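Local coordinates for DNA-binding protein HU (Thermotoga maritima, PDB 1B8Z), which binds and wraps DNA as a histone-like protein, stabilising the double helix against denaturation under extreme environmental conditions, at residues Thr33-Ala37 and Lys38-Val42. Residues are numbered along the deposited sequence; the frame is centred on the assembly and turned at random.
Sequences TEALA and KGEKV
A35 and E40 meet where helix 18-37 stops: E40 N donates to A35 O at 2.9 Å, reaching the carbonyl from 35° off its plane. One residue back, G39 N bonds to L36 O over 3.0 Å, but comes from above that carbonyl's plane. The two bonds, one nested inside the other, make a Schellman motif, with G39 at C-prime, its positive phi (77°) reversing the chain. K38 N keeps the last helical bond, 3.2 Å to E34 O, and adds only a weak one to A35 O.

Side chains flank the turn. The backbone puts E40 CB 3.4 Å from A35 O; with CG anti to the carbonyl carbon (chi1 -54°), CG also lies by that oxygen, and the extended chain brings OE1 to the A35 methyl. K38 runs back alongside the last helical turn, its CG 3.6 Å from E34 O. On the inner side, V42 CG2 packs on A35 CB at 3.6 Å, and L36 CD2 lies 3.5 Å from E40 O.

Farther out, V42 pairs by backbone bonds with F50, on which L36 also packs, while M1 of the second subunit packs on A35. The carboxylate of E34 forms a salt bridge with K13 of the second subunit rather than with K38. The carbonyls of E34, A35 and L36 are thus met by backbone N-H groups of the turn, and the small apolar pair A35-V42 ties the helix end to the first strand of the sheet.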
loop_
_atom_site.group_PDB
_atom_site.type_symbol
_atom_site.label_atom_id
_atom_site.label_comp_id
_atom_site.label_asym_id
_atom_site.label_seq_id
_atom_site.Cartn_x
_atom_site.Cartn_y
_atom_site.Cartn_z
ATOM N N THR B 33 6.798 -0.562 6.584
ATOM C CA THR B 33 7.884 0.266 7.139
ATOM C C THR B 33 8.786 -0.574 8.037
ATOM O O THR B 33 10.005 -0.444 7.887
ATOM C CB THR B 33 7.259 1.411 7.948
ATOM O OG1 THR B 33 6.520 2.230 7.033
ATOM C CG2 THR B 33 8.324 2.253 8.637
ATOM N N GLU B 34 8.197 -1.389 8.898
ATOM C CA GLU B 34 9.000 -2.225 9.808
ATOM C C GLU B 34 9.849 -3.206 9.010
ATOM O O GLU B 34 11.038 -3.387 9.320
ATOM C CB GLU B 34 8.120 -3.003 10.775
ATOM C CG GLU B 34 7.422 -2.167 11.829
ATOM C CD GLU B 34 6.315 -2.896 12.564
ATOM O OE1 GLU B 34 6.231 -4.143 12.514
ATOM O OE2 GLU B 34 5.494 -2.210 13.214
ATOM N N ALA B 35 9.304 -3.815 7.959
ATOM C CA ALA B 35 10.082 -4.755 7.144
ATOM C C ALA B 35 11.266 -4.067 6.481
ATOM O O ALA B 35 12.405 -4.574 6.489
ATOM C CB ALA B 35 9.179 -5.394 6.087
ATOM N N LEU B 36 11.047 -2.876 5.926
ATOM C CA LEU B 36 12.101 -2.107 5.273
ATOM C C LEU B 36 13.169 -1.680 6.281
ATOM O O LEU B 36 14.360 -1.662 5.935
ATOM C CB LEU B 36 11.552 -0.862 4.568
ATOM C CG LEU B 36 10.651 -1.212 3.373
ATOM C CD1 LEU B 36 10.050 0.075 2.818
ATOM C CD2 LEU B 36 11.373 -2.009 2.321
ATOM N N ALA B 37 12.745 -1.381 7.498
ATOM C CA ALA B 37 13.681 -0.960 8.555
ATOM C C ALA B 37 14.644 -2.088 8.902
ATOM O O ALA B 37 15.803 -1.791 9.261
ATOM C CB ALA B 37 12.916 -0.534 9.793
ATOM N N LYS B 38 14.232 -3.330 8.779
ATOM C CA LYS B 38 15.052 -4.509 9.017
ATOM C C LYS B 38 15.764 -4.987 7.760
ATOM O O LYS B 38 16.372 -6.072 7.732
ATOM C CB LYS B 38 14.177 -5.656 9.525
ATOM C CG LYS B 38 13.498 -5.500 10.861
ATOM C CD LYS B 38 12.919 -6.831 11.317
ATOM C CE LYS B 38 11.427 -6.929 11.080
ATOM N NZ LYS B 38 10.865 -8.212 11.597
ATOM N N GLY B 39 15.677 -4.266 6.651
ATOM C CA GLY B 39 16.262 -4.581 5.379
ATOM C C GLY B 39 15.551 -5.643 4.561
ATOM O O GLY B 39 16.098 -6.123 3.553
ATOM N N GLU B 40 14.317 -5.996 4.915
ATOM C CA GLU B 40 13.578 -7.014 4.191
ATOM C C GLU B 40 12.902 -6.396 2.961
ATOM O O GLU B 40 12.711 -5.170 2.895
ATOM C CB GLU B 40 12.525 -7.699 5.069
ATOM C CG GLU B 40 13.125 -8.250 6.351
ATOM C CD GLU B 40 12.161 -8.991 7.242
ATOM O OE1 GLU B 40 10.938 -8.858 7.047
ATOM O OE2 GLU B 40 12.662 -9.709 8.146
ATOM N N LYS B 41 12.565 -7.241 2.005
ATOM C CA LYS B 41 11.849 -6.748 0.817
ATOM C C LYS B 41 10.374 -7.061 1.027
ATOM O O LYS B 41 10.012 -7.961 1.798
ATOM C CB LYS B 41 12.470 -7.443 -0.381
ATOM C CG LYS B 41 11.623 -7.802 -1.567
ATOM C CD LYS B 41 12.472 -8.531 -2.606
ATOM C CE LYS B 41 12.414 -7.786 -3.932
ATOM N NZ LYS B 41 13.518 -8.203 -4.846
ATOM N N VAL B 42 9.511 -6.219 0.459
ATOM C CA VAL B 42 8.066 -6.468 0.542
ATOM C C VAL B 42 7.617 -6.583 -0.909
ATOM O O VAL B 42 7.490 -5.572 -1.615
ATOM C CB VAL B 42 7.228 -5.440 1.311
ATOM C CG1 VAL B 42 5.763 -5.828 1.277
ATOM C CG2 VAL B 42 7.767 -5.340 2.740
#